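Local coordinates for protein fimbrial subunit CupB6 (Pseudomonas aeruginosa, PDB 5CYL) that probably serves as the adhesive tip subunit of a chaperone-usher pilus, with a likely role in attachment and biofilm formation, at residues A[57-63]-A[105-111]; A[155-159]-A[170-174]. All coordinates share one frame; numbering follows the deposited sequence.

Interaction 1 of 2, residues A[57-63]-A[105-111]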
loop_
_atom_site.group_PDB
_atom_site.type_symbol
_atom_site.label_atom_id
_atom_site.label_comp_id
_atom_site.label_asym_id
_atom_site.label_seq_id
_atom_site.Cartn_x
_atom_site.Cartn_y
_atom_site.Cartn_z
ATOM N N GLU A 57 19.066 34.024 22.756
ATOM C CA GLU A 57 19.008 32.872 21.869
ATOM C C GLU A 57 17.583 32.547 21.472
ATOM O O GLU A 57 16.661 32.743 22.238
ATOM C CB GLU A 57 19.617 31.647 22.525
ATOM C CG GLU A 57 21.059 31.386 22.174
ATOM C CD GLU A 57 21.584 30.149 22.869
ATOM O OE1 GLU A 57 20.909 29.649 23.828
ATOM O OE2 GLU A 57 22.678 29.695 22.440
ATOM N N LEU A 58 17.442 32.023 20.263
ATOM C CA LEU A 58 16.164 31.499 19.799
ATOM C C LEU A 58 16.210 29.983 19.933
ATOM O O LEU A 58 16.962 29.325 19.224
ATOM C CB LEU A 58 15.934 31.919 18.351
ATOM C CG LEU A 58 14.456 32.053 17.956
ATOM C CD1 LEU A 58 13.625 32.666 19.055
ATOM C CD2 LEU A 58 14.259 32.885 16.698
ATOM N N VAL A 59 15.455 29.450 20.880
ATOM C CA VAL A 59 15.424 28.012 21.118
ATOM C C VAL A 59 14.252 27.396 20.374
ATOM O O VAL A 59 13.102 27.798 20.564
ATOM C CB VAL A 59 15.298 27.687 22.606
ATOM C CG1 VAL A 59 15.364 26.187 22.798
ATOM C CG2 VAL A 59 16.408 28.382 23.370
ATOM N N ILE A 60 14.538 26.430 19.515
ATOM C CA ILE A 60 13.487 25.751 18.769
ATOM C C ILE A 60 13.149 24.429 19.462
ATOM O O ILE A 60 14.006 23.557 19.629
ATOM C CB ILE A 60 13.875 25.550 17.319
ATOM C CG1 ILE A 60 14.304 26.890 16.722
ATOM C CG2 ILE A 60 12.713 24.989 16.524
ATOM C CD1 ILE A 60 14.977 26.778 15.369
ATOM N N GLY A 61 11.899 24.317 19.893
ATOM C CA GLY A 61 11.395 23.131 20.583
ATOM C C GLY A 61 10.299 22.421 19.798
ATOM O O GLY A 61 9.652 23.018 18.947
ATOM N N GLY A 62 10.088 21.148 20.100
ATOM C CA GLY A 62 8.971 20.392 19.524
ATOM C C GLY A 62 8.401 19.398 20.494
ATOM O O GLY A 62 9.073 18.933 21.391
ATOM N N ASN A 63 7.129 19.091 20.342
ATOM C CA ASN A 63 6.571 17.905 20.988
ATOM C C ASN A 63 5.255 17.537 20.327
ATOM O O ASN A 63 4.620 18.365 19.683
ATOM C CB ASN A 63 6.357 18.143 22.468
ATOM C CG ASN A 63 5.196 19.054 22.736
ATOM O OD1 ASN A 63 4.887 19.954 21.968
ATOM N ND2 ASN A 63 4.535 18.827 23.845
ATOM N N PRO A 105 7.144 20.578 25.580
ATOM C CA PRO A 105 8.109 20.614 24.483
ATOM C C PRO A 105 9.554 20.381 24.931
ATOM O O PRO A 105 9.908 20.550 26.115
ATOM C CB PRO A 105 7.965 22.025 23.937
ATOM C CG PRO A 105 7.523 22.825 25.117
ATOM C CD PRO A 105 6.586 21.917 25.850
ATOM N N HIS A 106 10.382 19.983 23.974
ATOM C CA HIS A 106 11.804 19.675 24.230
ATOM C C HIS A 106 12.693 20.552 23.387
ATOM O O HIS A 106 12.321 20.923 22.267
ATOM C CB HIS A 106 12.106 18.218 23.912
ATOM C CG HIS A 106 11.741 17.270 25.011
ATOM N ND1 HIS A 106 12.541 16.205 25.373
ATOM C CD2 HIS A 106 10.682 17.247 25.854
ATOM C CE1 HIS A 106 11.972 15.551 26.371
ATOM N NE2 HIS A 106 10.852 16.170 26.690
ATOM N N ALA A 107 13.855 20.893 23.915
ATOM C CA ALA A 107 14.737 21.801 23.208
ATOM C C ALA A 107 15.591 21.017 22.223
ATOM O O ALA A 107 16.415 20.213 22.629
ATOM C CB ALA A 107 15.589 22.562 24.200
ATOM N N LEU A 108 15.378 21.277 20.936
ATOM C CA LEU A 108 16.017 20.466 19.898
ATOM C C LEU A 108 17.071 21.173 19.100
ATOM O O LEU A 108 17.893 20.525 18.462
ATOM C CB LEU A 108 14.985 19.866 18.949
ATOM C CG LEU A 108 13.903 19.105 19.719
ATOM C CD1 LEU A 108 12.755 18.765 18.781
ATOM C CD2 LEU A 108 14.447 17.897 20.479
ATOM N N ASP A 109 17.019 22.498 19.106
ATOM C CA ASP A 109 17.975 23.332 18.391
ATOM C C ASP A 109 17.958 24.723 19.001
ATOM O O ASP A 109 17.020 25.098 19.696
ATOM C CB ASP A 109 17.638 23.369 16.904
ATOM C CG ASP A 109 18.859 23.456 16.026
ATOM O OD1 ASP A 109 20.002 23.409 16.558
ATOM O OD2 ASP A 109 18.693 23.591 14.786
ATOM N N LYS A 110 19.020 25.467 18.757
ATOM C CA LYS A 110 19.069 26.899 19.077
ATOM C C LYS A 110 19.591 27.649 17.873
ATOM O O LYS A 110 20.231 27.069 17.012
ATOM C CB LYS A 110 19.895 27.163 20.323
ATOM C CG LYS A 110 20.854 26.053 20.681
ATOM C CD LYS A 110 21.542 26.258 22.038
ATOM C CE LYS A 110 20.569 26.649 23.140
ATOM N NZ LYS A 110 21.169 26.635 24.508
ATOM N N ARG A 111 19.259 28.925 17.798
ATOM C CA ARG A 111 19.712 29.791 16.706
ATOM C C ARG A 111 20.252 31.067 17.309
ATOM O O ARG A 111 19.604 31.664 18.178
ATOM C CB ARG A 111 18.568 30.107 15.754
ATOM C CG ARG A 111 18.240 29.001 14.773
ATOM C CD ARG A 111 19.392 28.737 13.840
ATOM N NE ARG A 111 19.077 27.723 12.849
ATOM C CZ ARG A 111 19.191 26.421 13.044
ATOM N NH1 ARG A 111 19.606 25.953 14.206
ATOM N NH2 ARG A 111 18.886 25.575 12.071
#

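Interaction 2 of 2, residues A[155-159]-A[170-174]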
loop_
_atom_site.group_PDB
_atom_site.type_symbol
_atom_site.label_atom_id
_atom_site.label_comp_id
_atom_site.label_asym_id
_atom_site.label_seq_id
_atom_site.Cartn_x
_atom_site.Cartn_y
_atom_site.Cartn_z
ATOM N N TRP A 155 7.822 25.021 18.772
ATOM C CA TRP A 155 7.984 26.216 19.604
ATOM C C TRP A 155 9.228 27.008 19.239
ATOM O O TRP A 155 10.343 26.498 19.371
ATOM C CB TRP A 155 8.096 25.807 21.053
ATOM C CG TRP A 155 6.925 25.014 21.547
ATOM C CD1 TRP A 155 6.619 23.732 21.232
ATOM C CD2 TRP A 155 5.919 25.453 22.464
ATOM N NE1 TRP A 155 5.497 23.331 21.903
ATOM C CE2 TRP A 155 5.041 24.373 22.666
ATOM C CE3 TRP A 155 5.677 26.658 23.138
ATOM C CZ2 TRP A 155 3.935 24.452 23.514
ATOM C CZ3 TRP A 155 4.583 26.741 23.988
ATOM C CH2 TRP A 155 3.716 25.645 24.165
ATOM N N ALA A 156 9.074 28.251 18.809
ATOM C CA ALA A 156 10.233 29.189 18.803
ATOM C C ALA A 156 10.205 30.047 20.051
ATOM O O ALA A 156 9.294 30.830 20.220
ATOM C CB ALA A 156 10.218 30.076 17.584
ATOM N N VAL A 157 11.180 29.896 20.925
ATOM C CA VAL A 157 11.167 30.581 22.233
ATOM C C VAL A 157 12.456 31.368 22.493
ATOM O O VAL A 157 13.570 30.806 22.413
ATOM C CB VAL A 157 10.927 29.587 23.389
ATOM C CG1 VAL A 157 10.919 30.287 24.748
ATOM C CG2 VAL A 157 9.623 28.842 23.192
ATOM N N ASP A 158 12.298 32.662 22.780
ATOM C CA ASP A 158 13.444 33.515 23.094
ATOM C C ASP A 158 13.903 33.232 24.518
ATOM O O ASP A 158 13.077 33.185 25.438
ATOM C CB ASP A 158 13.098 34.993 22.884
ATOM C CG ASP A 158 14.227 35.936 23.329
ATOM O OD1 ASP A 158 14.409 36.149 24.551
ATOM O OD2 ASP A 158 14.941 36.475 22.456
ATOM N N ARG A 159 15.213 33.064 24.688
ATOM C CA ARG A 159 15.822 32.819 26.013
ATOM C C ARG A 159 17.228 33.425 26.144
ATOM O O ARG A 159 17.885 33.682 25.136
ATOM C CB ARG A 159 15.877 31.310 26.273
ATOM C CG ARG A 159 14.505 30.645 26.312
ATOM C CD ARG A 159 13.994 30.493 27.726
ATOM N NE ARG A 159 14.839 29.448 28.301
ATOM C CZ ARG A 159 14.785 29.030 29.546
ATOM N NH1 ARG A 159 13.923 29.585 30.378
ATOM N NH2 ARG A 159 15.576 28.052 29.954
ATOM N N LEU A 170 12.036 22.075 27.416
ATOM C CA LEU A 170 12.229 23.494 27.097
ATOM C C LEU A 170 11.287 24.272 27.953
ATOM O O LEU A 170 10.075 24.174 27.766
ATOM C CB LEU A 170 11.931 23.811 25.633
ATOM C CG LEU A 170 11.806 25.284 25.324
ATOM C CD1 LEU A 170 13.135 25.974 25.587
ATOM C CD2 LEU A 170 11.422 25.498 23.868
ATOM N N ALA A 171 11.837 25.019 28.909
ATOM C CA ALA A 171 11.031 25.859 29.822
ATOM C C ALA A 171 10.550 27.080 29.051
ATOM O O ALA A 171 11.320 27.706 28.336
ATOM C CB ALA A 171 11.825 26.271 31.025
ATOM N N VAL A 172 9.261 27.388 29.138
ATOM C CA VAL A 172 8.729 28.563 28.448
ATOM C C VAL A 172 8.412 29.579 29.528
ATOM O O VAL A 172 7.575 29.312 30.376
ATOM C CB VAL A 172 7.471 28.292 27.592
ATOM C CG1 VAL A 172 7.058 29.575 26.892
ATOM C CG2 VAL A 172 7.736 27.216 26.551
ATOM N N PRO A 173 9.079 30.743 29.508
ATOM C CA PRO A 173 8.847 31.702 30.586
ATOM C C PRO A 173 7.413 32.203 30.675
ATOM O O PRO A 173 6.752 32.385 29.642
ATOM C CB PRO A 173 9.788 32.855 30.228
ATOM C CG PRO A 173 10.910 32.197 29.512
ATOM C CD PRO A 173 10.242 31.131 28.687
ATOM N N ALA A 174 6.977 32.395 31.921
ATOM C CA ALA A 174 5.662 32.962 32.264
ATOM C C ALA A 174 5.481 34.413 31.765
ATOM O O ALA A 174 4.398 34.785 31.352
ATOM C CB ALA A 174 5.434 32.885 33.767
#

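Interaction 1 of 2, residues A[57-63]-A[105-111]
A classic beta bulge interrupts the antiparallel pairing of strand 57-63 with strand 106-111, where Leu108 and Asp109 both face Ile60. The evidence is a shared acceptor: Leu108 N donates to Ile60 O at 3.0 Å. A second, less straight bond runs from Asp109 N to Ile60 O at 3.2 Å. In return Ile60 N donates to Asp109 O, with the donor lying 39° above the carbonyl plane. Before the bulge, Leu58 and Arg111 form a hydrogen-bonded pair; Leu58 N reaches Arg111 O at 3.0 Å with a nearly straight N-H (168°). Beyond it, Gly62 and His106 exchange two bonds in a register moved by one residue. The strand axes run 157° apart, and the pair makes up one edge of a four-stranded antiparallel sheet in the N-terminal half of the adhesin, with 106-112 outermost within the chain.

On one face of the sheet Val59 CG1, anti to the backbone N, packs on Ala107 CB at 3.9 Å. Lys110, bent at chi3, slants across Glu57 and brings NZ to 3.1 Å from Glu57 OE1, a salt bridge whose hydrogen bond is weak; Glu57 OE1 is held more firmly by Gly162 N, and Lys110 NZ by the carbonyl O of Ala164. The face of Ile60 carries Arg111, whose CG meets Ile60 CD1 at 4.0 Å while its chain folds back, placing Arg111 NH1 2.6 Å from Asp109 OD2, above the carboxylate plane. Lys110 O also accepts from NH1, nearly in the guanidinium plane, while Asp109 OD1 takes the N-H of Gln92.

Interaction 2 of 2, residues A[155-159]-A[170-174]
Val157 meets the loop 170-174 with both methyl groups, in a contact made mainly by side chains rather than by strand pairing: the two directions differ by 64° and the nearest CA atoms, of Val157 and Val172, are 7.0 Å apart. With CG1 anti to the backbone N, the valine fork spreads over the loop. Val157 CG2 lies 3.9 Å from Leu170 CD2, the two side chains running antiparallel alongside each other, and also touches Val172 CG2, which comes in at about a right angle. The other branch, Val157 CG1, points at the CD corner of the Pro173 ring, 4.1 Å away.

Trp155 and Arg159 flank this centre. The benzo part of the indole receives Val172 CG2 obliquely, 4.0 Å from Trp155 CE3. Arg159 bends at chi2 and chi3 (-97° and -71°), which folds its chain over the loop: Arg159 CD packs 3.9 Å from Pro173 CD, Pro173 CG lies at the edge of the guanidinium, and Ala171 O sits over one face, 3.8 Å from Arg159 NH1. The oxygen lies above the guanidinium, off-centre toward its rim, and is not hydrogen-bonded to it.

Strand 151-160, to which Trp155, Val157 and Arg159 belong, turns its other side, with Ala156, toward Cys10 and Phe12 of strand 6-22, while Leu170 from the loop also packs on Val59 of the adjoining strand 56-65.

How the interactions relate
From the N terminus, strand 56-65 comes first, and interaction 1 closes when the chain returns at 105-111, after 41 intervening residues. Interaction 2 opens only afterwards, with strand 151-160, and closes a short loop of ten residues at 170-174; the two are therefore in series, neither nested nor crossed. In space they adjoin, with centres about 8 Å apart. Strand 56-65 lies between 106-112 and 151-160, and the backbone atoms Glu57 N and Arg159 O, 2.7 Å apart, probably form one of the bonds across that join. Interaction 1 joins the outermost strand 106-112 to strand 56-65, whereas interaction 2 lays a loop against the same sheet; Leu170, bonded by its backbone to Pro105, links both.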